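Local coordinates for protein serine protease (Arthrobacter nicotinovorans, PDB 3WY8) that probably cleaves peptide bonds as a trypsin-like serine endopeptidase with keratinolytic activity, this chain being its protease domain, at residues A[1-6]-A[124-129]; A[22-27]-A[130-135]; A[111-116]-A[174-179]. All coordinates share one frame; numbering follows the deposited sequence.

Interaction 1. Residues A[1-6]-A[124-129]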
ATOM      1  N   VAL A   1      -1.109  -9.938 -15.836  1.00 21.09           N
ATOM      2  CA  VAL A   1      -2.353 -10.751 -15.752  1.00 21.23           C
ATOM      3  C   VAL A   1      -3.129 -10.451 -14.465  1.00 21.05           C
ATOM      4  O   VAL A   1      -2.537 -10.225 -13.411  1.00 20.35           O
ATOM      5  CB  VAL A   1      -2.061 -12.274 -15.899  1.00 21.46           C
ATOM      6  CG1 VAL A   1      -1.261 -12.805 -14.727  1.00 22.32           C
ATOM      7  CG2 VAL A   1      -3.353 -13.055 -16.068  1.00 22.16           C
ATOM      8  N   ASN A   2      -4.456 -10.444 -14.579  1.00 21.06           N
ATOM      9  CA  ASN A   2      -5.341 -10.184 -13.451  1.00 21.20           C
ATOM     10  C   ASN A   2      -5.888 -11.489 -12.889  1.00 21.20           C
ATOM     11  O   ASN A   2      -6.447 -12.306 -13.627  1.00 21.07           O
ATOM     12  CB  ASN A   2      -6.495  -9.278 -13.882  1.00 21.18           C
ATOM     13  CG  ASN A   2      -6.025  -8.003 -14.564  1.00 21.62           C
ATOM     14  OD1 ASN A   2      -5.045  -7.382 -14.147  1.00 22.72           O
ATOM     15  ND2 ASN A   2      -6.736  -7.599 -15.612  1.00 23.02           N
ATOM     16  N   GLN A   3      -5.728 -11.688 -11.587  1.00 21.35           N
ATOM     17  CA  GLN A   3      -6.204 -12.923 -10.962  1.00 21.60           C
ATOM     18  C   GLN A   3      -6.710 -12.754  -9.538  1.00 21.01           C
ATOM     19  O   GLN A   3      -6.391 -11.773  -8.856  1.00 20.68           O
ATOM     20  CB  GLN A   3      -5.154 -14.043 -11.053  1.00 22.54           C
ATOM     21  CG  GLN A   3      -3.781 -13.704 -10.519  1.00 24.26           C
ATOM     22  CD  GLN A   3      -2.689 -14.658 -11.013  1.00 26.93           C
ATOM     23  OE1 GLN A   3      -2.903 -15.860 -11.144  1.00 29.14           O
ATOM     24  NE2 GLN A   3      -1.508 -14.114 -11.271  1.00 28.10           N
ATOM     25  N   SER A   4      -7.522 -13.718  -9.111  1.00 20.11           N
ATOM     26  CA  SER A   4      -7.923 -13.841  -7.722  1.00 19.89           C
ATOM     27  C   SER A   4      -6.824 -14.568  -6.960  1.00 19.65           C
ATOM     28  O   SER A   4      -6.162 -15.455  -7.508  1.00 20.33           O
ATOM     29  CB  SER A   4      -9.244 -14.605  -7.616  1.00 19.70           C
ATOM     30  OG  SER A   4     -10.290 -13.902  -8.268  1.00 19.92           O
ATOM     31  N   GLU A   5      -6.637 -14.184  -5.703  1.00 19.18           N
ATOM     32  CA  GLU A   5      -5.545 -14.687  -4.873  1.00 19.08           C
ATOM     33  C   GLU A   5      -6.058 -15.193  -3.531  1.00 18.86           C
ATOM     34  O   GLU A   5      -6.929 -14.568  -2.920  1.00 18.46           O
ATOM     35  CB  GLU A   5      -4.532 -13.564  -4.612  1.00 19.08           C
ATOM     36  CG  GLU A   5      -3.838 -13.021  -5.858  1.00 19.73           C
ATOM     37  CD  GLU A   5      -2.789 -13.972  -6.420  1.00 20.55           C
ATOM     38  OE1 GLU A   5      -2.401 -14.938  -5.725  1.00 22.11           O
ATOM     39  OE2 GLU A   5      -2.351 -13.747  -7.563  1.00 20.33           O
ATOM     40  N   THR A   6      -5.522 -16.320  -3.060  1.00 19.20           N
ATOM     41  CA  THR A   6      -5.795 -16.728  -1.682  1.00 19.66           C
ATOM     42  C   THR A   6      -5.117 -15.722  -0.763  1.00 19.45           C
ATOM     43  O   THR A   6      -4.112 -15.115  -1.158  1.00 19.24           O
ATOM     44  CB  THR A   6      -5.290 -18.149  -1.340  1.00 20.07           C
ATOM     45  OG1 THR A   6      -3.900 -18.259  -1.663  1.00 21.36           O
ATOM     46  CG2 THR A   6      -6.082 -19.184  -2.093  1.00 20.63           C
ATOM     47  N   SER A 124       9.716  -5.643 -13.707  1.00 18.15           N
ATOM     48  CA  SER A 124       8.444  -6.365 -13.749  1.00 18.48           C
ATOM     49  C   SER A 124       7.918  -6.556 -12.333  1.00 17.93           C
ATOM     50  O   SER A 124       8.697  -6.756 -11.399  1.00 17.88           O
ATOM     51  CB  SER A 124       8.611  -7.706 -14.458  1.00 18.87           C
ATOM     52  OG  SER A 124       8.899  -7.490 -15.827  1.00 21.25           O
ATOM     53  N   TYR A 125       6.596  -6.497 -12.186  1.00 17.29           N
ATOM     54  CA  TYR A 125       5.963  -6.491 -10.872  1.00 16.71           C
ATOM     55  C   TYR A 125       4.733  -7.378 -10.802  1.00 16.62           C
ATOM     56  O   TYR A 125       4.098  -7.662 -11.817  1.00 16.80           O
ATOM     57  CB  TYR A 125       5.506  -5.075 -10.512  1.00 16.71           C
ATOM     58  CG  TYR A 125       6.621  -4.096 -10.259  1.00 15.96           C
ATOM     59  CD1 TYR A 125       7.195  -3.991  -8.998  1.00 17.37           C
ATOM     60  CD2 TYR A 125       7.086  -3.263 -11.277  1.00 16.97           C
ATOM     61  CE1 TYR A 125       8.222  -3.083  -8.754  1.00 17.31           C
ATOM     62  CE2 TYR A 125       8.112  -2.356 -11.047  1.00 17.41           C
ATOM     63  CZ  TYR A 125       8.668  -2.272  -9.781  1.00 17.83           C
ATOM     64  OH  TYR A 125       9.678  -1.376  -9.548  1.00 18.59           O
ATOM     65  N   LYS A 126       4.407  -7.801  -9.587  1.00 16.57           N
ATOM     66  CA  LYS A 126       3.082  -8.322  -9.281  1.00 16.77           C
ATOM     67  C   LYS A 126       2.518  -7.475  -8.141  1.00 16.80           C
ATOM     68  O   LYS A 126       3.136  -7.363  -7.083  1.00 16.81           O
ATOM     69  CB  LYS A 126       3.136  -9.805  -8.905  1.00 16.62           C
ATOM     70  CG  LYS A 126       1.746 -10.443  -8.756  1.00 18.09           C
ATOM     71  CD  LYS A 126       1.826 -11.948  -8.545  1.00 19.81           C
ATOM     72  CE  LYS A 126       0.433 -12.550  -8.430  1.00 21.00           C
ATOM     73  NZ  LYS A 126       0.430 -14.043  -8.369  1.00 22.45           N
ATOM     74  N   SER A 127       1.368  -6.855  -8.391  1.00 16.92           N
ATOM     75  CA  SER A 127       0.719  -5.968  -7.429  1.00 17.16           C
ATOM     76  C   SER A 127      -0.514  -6.628  -6.836  1.00 16.83           C
ATOM     77  O   SER A 127      -1.247  -7.322  -7.533  1.00 16.78           O
ATOM     78  CB  SER A 127       0.325  -4.652  -8.100  1.00 17.45           C
ATOM     79  OG  SER A 127      -0.636  -3.942  -7.324  1.00 19.58           O
ATOM     80  N   PHE A 128      -0.735  -6.393  -5.549  1.00 16.32           N
ATOM     81  CA  PHE A 128      -1.859  -6.978  -4.828  1.00 16.29           C
ATOM     82  C   PHE A 128      -2.746  -5.907  -4.222  1.00 16.02           C
ATOM     83  O   PHE A 128      -2.288  -4.807  -3.942  1.00 16.51           O
ATOM     84  CB  PHE A 128      -1.339  -7.874  -3.708  1.00 16.13           C
ATOM     85  CG  PHE A 128      -0.667  -9.123  -4.193  1.00 16.25           C
ATOM     86  CD1 PHE A 128      -1.336 -10.346  -4.143  1.00 16.36           C
ATOM     87  CD2 PHE A 128       0.638  -9.088  -4.682  1.00 17.27           C
ATOM     88  CE1 PHE A 128      -0.714 -11.520  -4.579  1.00 16.36           C
ATOM     89  CE2 PHE A 128       1.268 -10.254  -5.128  1.00 16.85           C
ATOM     90  CZ  PHE A 128       0.586 -11.470  -5.078  1.00 17.53           C
ATOM     91  N   GLY A 129      -4.016  -6.232  -4.010  1.00 16.02           N
ATOM     92  CA  GLY A 129      -4.908  -5.316  -3.312  1.00 15.61           C
ATOM     93  C   GLY A 129      -6.283  -5.885  -3.050  1.00 15.71           C
ATOM     94  O   GLY A 129      -6.598  -7.002  -3.472  1.00 15.13           O
TER
HETATM   95  O   HOH W   1       1.733 -15.038 -10.605  1.00 39.80           O

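Interaction 2. Residues A[22-27]-A[130-135]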
ATOM      1  N   ASN A  22     -15.231   7.767   6.056  1.00 20.02           N
ATOM      2  CA  ASN A  22     -14.772   6.380   6.124  1.00 19.86           C
ATOM      3  C   ASN A  22     -14.399   5.791   4.770  1.00 20.01           C
ATOM      4  O   ASN A  22     -15.182   5.849   3.813  1.00 20.01           O
ATOM      5  CB  ASN A  22     -15.816   5.520   6.831  1.00 20.06           C
ATOM      6  CG  ASN A  22     -16.087   5.997   8.238  1.00 20.76           C
ATOM      7  OD1 ASN A  22     -15.160   6.196   9.023  1.00 22.08           O
ATOM      8  ND2 ASN A  22     -17.357   6.218   8.556  1.00 21.61           N
ATOM      9  N   TYR A  23     -13.200   5.217   4.706  1.00 19.64           N
ATOM     10  CA  TYR A  23     -12.632   4.723   3.454  1.00 19.43           C
ATOM     11  C   TYR A  23     -11.973   3.357   3.629  1.00 19.18           C
ATOM     12  O   TYR A  23     -11.739   2.905   4.753  1.00 19.31           O
ATOM     13  CB  TYR A  23     -11.568   5.701   2.940  1.00 19.42           C
ATOM     14  CG  TYR A  23     -12.030   7.120   2.708  1.00 20.91           C
ATOM     15  CD1 TYR A  23     -12.829   7.443   1.610  1.00 22.01           C
ATOM     16  CD2 TYR A  23     -11.644   8.145   3.570  1.00 21.55           C
ATOM     17  CE1 TYR A  23     -13.247   8.755   1.381  1.00 22.90           C
ATOM     18  CE2 TYR A  23     -12.057   9.465   3.352  1.00 22.88           C
ATOM     19  CZ  TYR A  23     -12.859   9.757   2.258  1.00 23.23           C
ATOM     20  OH  TYR A  23     -13.274  11.050   2.029  1.00 24.30           O
ATOM     21  N   VAL A  24     -11.666   2.710   2.507  1.00 19.07           N
ATOM     22  CA  VAL A  24     -10.843   1.499   2.507  1.00 18.82           C
ATOM     23  C   VAL A  24      -9.602   1.648   1.643  1.00 18.45           C
ATOM     24  O   VAL A  24      -9.579   2.432   0.688  1.00 18.55           O
ATOM     25  CB  VAL A  24     -11.601   0.229   2.035  1.00 19.13           C
ATOM     26  CG1 VAL A  24     -12.533  -0.269   3.107  1.00 19.93           C
ATOM     27  CG2 VAL A  24     -12.315   0.467   0.702  1.00 19.19           C
ATOM     28  N   CYS A  25      -8.580   0.875   1.993  1.00 17.84           N
ATOM     29  CA  CYS A  25      -7.351   0.784   1.225  1.00 17.29           C
ATOM     30  C   CYS A  25      -6.766  -0.615   1.394  1.00 16.83           C
ATOM     31  O   CYS A  25      -7.415  -1.508   1.945  1.00 16.31           O
ATOM     32  CB  CYS A  25      -6.350   1.845   1.687  1.00 17.87           C
ATOM     33  SG  CYS A  25      -6.471   3.449   0.834  1.00 18.33           S
ATOM     34  N   SER A  26      -5.543  -0.796   0.911  1.00 16.16           N
ATOM     35  CA  SER A  26      -4.808  -2.039   1.073  1.00 16.09           C
ATOM     36  C   SER A  26      -3.407  -1.699   1.569  1.00 15.95           C
ATOM     37  O   SER A  26      -2.951  -0.560   1.426  1.00 15.74           O
ATOM     38  CB  SER A  26      -4.742  -2.787  -0.261  1.00 16.36           C
ATOM     39  OG  SER A  26      -6.046  -2.972  -0.782  1.00 16.15           O
ATOM     40  N   GLY A  27      -2.731  -2.675   2.163  1.00 15.72           N
ATOM     41  CA  GLY A  27      -1.409  -2.443   2.721  1.00 15.61           C
ATOM     42  C   GLY A  27      -0.620  -3.721   2.896  1.00 15.61           C
ATOM     43  O   GLY A  27      -1.096  -4.814   2.570  1.00 14.97           O
ATOM     44  N   TYR A 130      -7.088  -5.097  -2.344  1.00 15.14           N
ATOM     45  CA  TYR A 130      -8.484  -5.404  -2.077  1.00 15.35           C
ATOM     46  C   TYR A 130      -9.376  -4.395  -2.812  1.00 15.37           C
ATOM     47  O   TYR A 130      -9.939  -3.491  -2.185  1.00 15.64           O
ATOM     48  CB  TYR A 130      -8.749  -5.356  -0.570  1.00 15.29           C
ATOM     49  CG  TYR A 130      -8.222  -6.547   0.182  1.00 16.11           C
ATOM     50  CD1 TYR A 130      -9.022  -7.667   0.389  1.00 15.58           C
ATOM     51  CD2 TYR A 130      -6.918  -6.559   0.689  1.00 16.16           C
ATOM     52  CE1 TYR A 130      -8.533  -8.776   1.078  1.00 16.70           C
ATOM     53  CE2 TYR A 130      -6.424  -7.660   1.385  1.00 15.94           C
ATOM     54  CZ  TYR A 130      -7.237  -8.761   1.573  1.00 16.20           C
ATOM     55  OH  TYR A 130      -6.759  -9.855   2.259  1.00 17.55           O
ATOM     56  N   PRO A 131      -9.511  -4.544  -4.148  1.00 15.74           N
ATOM     57  CA  PRO A 131     -10.353  -3.596  -4.875  1.00 15.76           C
ATOM     58  C   PRO A 131     -11.799  -3.677  -4.395  1.00 16.38           C
ATOM     59  O   PRO A 131     -12.312  -4.779  -4.163  1.00 16.00           O
ATOM     60  CB  PRO A 131     -10.228  -4.048  -6.335  1.00 15.67           C
ATOM     61  CG  PRO A 131      -9.817  -5.479  -6.271  1.00 15.34           C
ATOM     62  CD  PRO A 131      -8.969  -5.595  -5.032  1.00 15.57           C
ATOM     63  N   ALA A 132     -12.435  -2.517  -4.241  1.00 16.95           N
ATOM     64  CA  ALA A 132     -13.737  -2.422  -3.585  1.00 17.84           C
ATOM     65  C   ALA A 132     -14.822  -1.782  -4.447  1.00 18.49           C
ATOM     66  O   ALA A 132     -15.954  -1.601  -3.992  1.00 18.67           O
ATOM     67  CB  ALA A 132     -13.601  -1.676  -2.243  1.00 17.73           C
ATOM     68  N   ALA A 133     -14.472  -1.438  -5.683  1.00 19.22           N
ATOM     69  CA  ALA A 133     -15.424  -0.835  -6.618  1.00 19.65           C
ATOM     70  C   ALA A 133     -15.735  -1.787  -7.759  1.00 20.07           C
ATOM     71  O   ALA A 133     -14.878  -2.573  -8.176  1.00 19.67           O
ATOM     72  CB  ALA A 133     -14.884   0.482  -7.156  1.00 19.79           C
ATOM     73  N   SER A 134     -16.963  -1.700  -8.266  1.00 20.79           N
ATOM     74  CA  SER A 134     -17.422  -2.530  -9.375  1.00 21.22           C
ATOM     75  C   SER A 134     -16.334  -2.658 -10.445  1.00 21.09           C
ATOM     76  O   SER A 134     -15.754  -1.645 -10.843  1.00 21.11           O
ATOM     77  CB  SER A 134     -18.692  -1.936  -9.983  1.00 21.41           C
ATOM     78  OG  SER A 134     -19.219  -2.811 -10.963  1.00 23.45           O
ATOM     79  N   PRO A 135     -16.063  -3.894 -10.921  1.00 21.14           N
ATOM     80  CA  PRO A 135     -16.795  -5.143 -10.660  1.00 21.00           C
ATOM     81  C   PRO A 135     -16.465  -5.869  -9.346  1.00 20.88           C
ATOM     82  O   PRO A 135     -17.039  -6.928  -9.075  1.00 21.16           O
ATOM     83  CB  PRO A 135     -16.401  -6.021 -11.847  1.00 21.39           C
ATOM     84  CG  PRO A 135     -15.011  -5.579 -12.179  1.00 21.36           C
ATOM     85  CD  PRO A 135     -14.957  -4.102 -11.878  1.00 21.18           C
TER
HETATM   86  O   HOH W   2      -9.928  -2.341   0.401  1.00 17.26           O

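Interaction 3. Residues A[111-116]-A[174-179]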
ATOM      1  N   GLY A 111       4.542 -12.139   9.712  1.00 19.46           N
ATOM      2  CA  GLY A 111       5.750 -11.975   8.909  1.00 19.05           C
ATOM      3  C   GLY A 111       5.771 -10.610   8.245  1.00 19.13           C
ATOM      4  O   GLY A 111       4.961  -9.740   8.572  1.00 18.72           O
ATOM      5  N   SER A 112       6.696 -10.429   7.309  1.00 19.28           N
ATOM      6  CA  SER A 112       6.857  -9.148   6.627  1.00 19.23           C
ATOM      7  C   SER A 112       7.631  -9.293   5.322  1.00 19.31           C
ATOM      8  O   SER A 112       8.362 -10.270   5.120  1.00 19.57           O
ATOM      9  CB  SER A 112       7.555  -8.142   7.547  1.00 19.36           C
ATOM     10  OG  SER A 112       8.871  -8.567   7.855  1.00 20.18           O
ATOM     11  N   SER A 113       7.456  -8.315   4.437  1.00 18.69           N
ATOM     12  CA  SER A 113       8.170  -8.274   3.169  1.00 18.43           C
ATOM     13  C   SER A 113       9.413  -7.411   3.291  1.00 18.42           C
ATOM     14  O   SER A 113       9.387  -6.363   3.941  1.00 18.91           O
ATOM     15  CB  SER A 113       7.284  -7.679   2.079  1.00 18.21           C
ATOM     16  OG  SER A 113       6.103  -8.437   1.896  1.00 17.41           O
ATOM     17  N   GLY A 114      10.493  -7.842   2.648  1.00 18.28           N
ATOM     18  CA  GLY A 114      11.648  -6.976   2.452  1.00 18.18           C
ATOM     19  C   GLY A 114      11.267  -5.815   1.551  1.00 18.29           C
ATOM     20  O   GLY A 114      10.296  -5.905   0.785  1.00 17.98           O
ATOM     21  N   VAL A 115      12.017  -4.723   1.655  1.00 18.45           N
ATOM     22  CA  VAL A 115      11.783  -3.536   0.829  1.00 18.47           C
ATOM     23  C   VAL A 115      13.009  -3.165   0.002  1.00 18.45           C
ATOM     24  O   VAL A 115      14.140  -3.493   0.373  1.00 18.77           O
ATOM     25  CB  VAL A 115      11.320  -2.307   1.671  1.00 18.61           C
ATOM     26  CG1 VAL A 115       9.909  -2.518   2.195  1.00 18.88           C
ATOM     27  CG2 VAL A 115      12.291  -2.010   2.818  1.00 19.34           C
ATOM     28  N   GLN A 116      12.771  -2.492  -1.123  1.00 18.13           N
ATOM     29  CA  GLN A 116      13.834  -1.962  -1.969  1.00 18.25           C
ATOM     30  C   GLN A 116      13.567  -0.504  -2.304  1.00 17.99           C
ATOM     31  O   GLN A 116      12.425  -0.120  -2.577  1.00 17.73           O
ATOM     32  CB  GLN A 116      13.958  -2.755  -3.274  1.00 18.62           C
ATOM     33  CG  GLN A 116      14.431  -4.195  -3.120  1.00 19.69           C
ATOM     34  CD  GLN A 116      15.881  -4.321  -2.679  1.00 22.26           C
ATOM     35  OE1 GLN A 116      16.686  -3.398  -2.848  1.00 23.62           O
ATOM     36  NE2 GLN A 116      16.225  -5.478  -2.121  1.00 22.83           N
ATOM     37  N   PRO A 174       0.582  -3.585  -2.180  1.00 15.26           N
ATOM     38  CA  PRO A 174       2.007  -3.663  -2.502  1.00 15.30           C
ATOM     39  C   PRO A 174       2.333  -4.078  -3.940  1.00 15.40           C
ATOM     40  O   PRO A 174       1.659  -4.938  -4.510  1.00 15.37           O
ATOM     41  CB  PRO A 174       2.524  -4.713  -1.518  1.00 15.24           C
ATOM     42  CG  PRO A 174       1.337  -5.614  -1.274  1.00 15.64           C
ATOM     43  CD  PRO A 174       0.144  -4.692  -1.304  1.00 15.48           C
ATOM     44  N   TRP A 175       3.371  -3.457  -4.499  1.00 15.49           N
ATOM     45  CA  TRP A 175       4.002  -3.917  -5.732  1.00 15.45           C
ATOM     46  C   TRP A 175       5.245  -4.701  -5.350  1.00 15.74           C
ATOM     47  O   TRP A 175       6.151  -4.153  -4.714  1.00 15.60           O
ATOM     48  CB  TRP A 175       4.453  -2.728  -6.586  1.00 15.39           C
ATOM     49  CG  TRP A 175       3.379  -1.992  -7.313  1.00 15.14           C
ATOM     50  CD1 TRP A 175       2.099  -1.766  -6.896  1.00 15.68           C
ATOM     51  CD2 TRP A 175       3.510  -1.338  -8.579  1.00 15.50           C
ATOM     52  NE1 TRP A 175       1.418  -1.029  -7.835  1.00 15.83           N
ATOM     53  CE2 TRP A 175       2.261  -0.752  -8.879  1.00 15.99           C
ATOM     54  CE3 TRP A 175       4.563  -1.195  -9.494  1.00 15.20           C
ATOM     55  CZ2 TRP A 175       2.031  -0.038 -10.061  1.00 16.24           C
ATOM     56  CZ3 TRP A 175       4.338  -0.484 -10.670  1.00 14.83           C
ATOM     57  CH2 TRP A 175       3.082   0.088 -10.940  1.00 16.15           C
ATOM     58  N   PHE A 176       5.298  -5.969  -5.745  1.00 15.67           N
ATOM     59  CA  PHE A 176       6.500  -6.775  -5.523  1.00 16.08           C
ATOM     60  C   PHE A 176       7.273  -6.914  -6.817  1.00 16.42           C
ATOM     61  O   PHE A 176       6.684  -7.203  -7.860  1.00 16.80           O
ATOM     62  CB  PHE A 176       6.142  -8.167  -4.989  1.00 16.10           C
ATOM     63  CG  PHE A 176       5.401  -8.141  -3.683  1.00 15.67           C
ATOM     64  CD1 PHE A 176       6.082  -7.933  -2.490  1.00 16.19           C
ATOM     65  CD2 PHE A 176       4.022  -8.318  -3.650  1.00 15.46           C
ATOM     66  CE1 PHE A 176       5.396  -7.899  -1.271  1.00 16.63           C
ATOM     67  CE2 PHE A 176       3.331  -8.287  -2.444  1.00 15.53           C
ATOM     68  CZ  PHE A 176       4.013  -8.076  -1.253  1.00 16.92           C
ATOM     69  N   ILE A 177       8.585  -6.688  -6.761  1.00 16.84           N
ATOM     70  CA  ILE A 177       9.441  -6.949  -7.923  1.00 17.21           C
ATOM     71  C   ILE A 177       9.373  -8.439  -8.228  1.00 17.49           C
ATOM     72  O   ILE A 177       9.557  -9.263  -7.335  1.00 17.35           O
ATOM     73  CB  ILE A 177      10.915  -6.563  -7.674  1.00 17.19           C
ATOM     74  CG1 ILE A 177      11.036  -5.077  -7.326  1.00 17.18           C
ATOM     75  CG2 ILE A 177      11.769  -6.904  -8.905  1.00 17.34           C
ATOM     76  CD1 ILE A 177      12.396  -4.688  -6.733  1.00 17.18           C
ATOM     77  N   GLY A 178       9.102  -8.777  -9.486  1.00 18.38           N
ATOM     78  CA  GLY A 178       9.012 -10.179  -9.887  1.00 19.29           C
ATOM     79  C   GLY A 178       7.582 -10.655 -10.029  1.00 20.16           C
ATOM     80  O   GLY A 178       6.703  -9.884 -10.425  1.00 20.20           O
ATOM     81  N   ASN A 179       7.350 -11.923  -9.693  1.00 20.84           N
ATOM     82  CA  ASN A 179       6.056 -12.569  -9.939  1.00 21.90           C
ATOM     83  C   ASN A 179       5.407 -13.223  -8.720  1.00 21.64           C
ATOM     84  O   ASN A 179       4.509 -14.060  -8.865  1.00 21.66           O
ATOM     85  CB  ASN A 179       6.190 -13.597 -11.073  1.00 22.46           C
ATOM     86  CG  ASN A 179       7.141 -14.743 -10.733  1.00 25.04           C
ATOM     87  OD1 ASN A 179       7.678 -14.831  -9.620  1.00 27.94           O
ATOM     88  ND2 ASN A 179       7.350 -15.635 -11.700  1.00 28.72           N
TER

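Interaction 1. Residues A[1-6]-A[124-129]
Two flat groups meet where E5 packs against F128: the carboxylate plane stands 58° from the ring plane, and E5 CG approaches ring atom CE1 of F128 obliquely, at 3.7 Å. The two side chains cross at about a right angle. With chi2 at -74° the E5 chain bends, which carries its carboxylate past the ring and on to the ammonium of K126. That lysine arrives from the opposite direction, its extended chain carrying NZ over strand 142-150, beside S143. K126 NZ donates to E5 OE2 at 2.9 Å in a salt bridge, reaching the syn side of the oxygen but 32° out of the carboxylate plane. The same OE2 also bonds S143 OG. Q3 NE2 lies 3.5 Å from K126 NZ, two donors that cannot bond, and a water accepts from both, weakly from NE2. Replacing E5 by alanine is likely to leave the K126 ammonium and the S143 hydroxyl without this carboxylate, and to remove the CG contact with F128. Strands 3-4 and 124-129 both pair with strand 142-150, so the N-terminal segment joins the sheet of the second beta domain of the trypsin-like fold.

Interaction 2. Residues A[22-27]-A[130-135]
S26 and V24 both direct their side chains at the 130-135 loop, and Y130 and A132 answer from the other side, giving one polar and one apolar pairing. In the polar one, S26 OG sits beside its own backbone N, opposite the carbonyl carbon (chi1 -54°), and from there receives the backbone N-H of Y130 at 2.8 Å, nearly straight at 161°. That hydroxyl also lies at the edge of the Y130 ring, in its plane, with Y130 CB 3.6 Å from S26 OG. The phenol end of the tyrosine runs on to hydrogen-bond Y62 O, while S26 OG has a second partner in G169 O. In the apolar pairing, the CG2 branch of V24 meets A132 CB at 3.9 Å. Between the two pairs a water lies 2.8 Å from Y130 O and 3.1 Å from C25 O. The backbone of S26 hydrogen-bonds S171, probably the serine of a Ser-His-Asp triad. The contact thus joins the two beta domains of the trypsin-like fold: strand 21-29 of the closed six-stranded barrel, bordered by strand 11-18, meets the loop leading from strand 124-129 to strand 142-150 of the other sheet.

Interaction 3. Residues A[111-116]-A[174-179]
S113 meets the rim of the F176 ring, and this is the tight, buried half of the contact. S113 OG stands 3.3 Å from F176 CE1 and 3.8 Å from F176 CZ, so it is the CE1-CZ side of the ring that reaches the serine. S113 CB lies 3.9 Å from F176 CE1, in the ring plane, and the serine therefore comes in at the edge. A chi1 of -60° puts OG beside the backbone N of S113 and opposite its carbonyl carbon, the orientation that brings the hydroxyl to the ring. Around this spot N28 of strand 21-29 touches F176 and hydrogen-bonds S113 OG, while H10 packs on the serine.

The other half is looser and lies in partly exposed surroundings. There Q116 CG and I177 CD1 come no nearer than 4.2 Å, their side chains crossing at about a right angle. The glutamine folds at chi2 (-69°), and it is the aliphatic part of its chain that faces the isoleucine. Backbone bonds from G114 and Q116 to Q185 tie the loop after helix 106-110 to the start of strand 185-188, next to strand 174-177. In this trypsin-like fold the loop belongs to the connection between the two beta domains, running from the barrel to the second sheet, and the contact lays it against that sheet.

The chemistry is one of fit: neither pair makes a polar bond between the loop and strand 174-177. The serine hydroxyl, although pressed against aromatic carbon, is satisfied by N28, so its burial at the ring edge probably costs little; polar bonds of the loop, such as those to N28 and Q185, go to other elements.

Interactions 2 and 3 each combine a buried pair with a partly exposed one; interaction 1 is nearer the surface, with F128 its one buried residue. Interaction 1 is the only one with a charge pair, set near the chain's N-terminus, whereas interaction 2 relies on a backbone-to-hydroxyl bond plus a small apolar touch, and interaction 3 on van der Waals packing. Interactions 1 and 3 hold neighbouring strands of one sheet: K126 O probably accepts from F176 N at 2.9 Å, and S124 O from G178 N. Interaction 2 follows directly along the chain from 124-129 but bridges to the barrel, with G129 CA packing on S26 OG. Interactions 2 and 3 lie on opposite sides of the chain's centre.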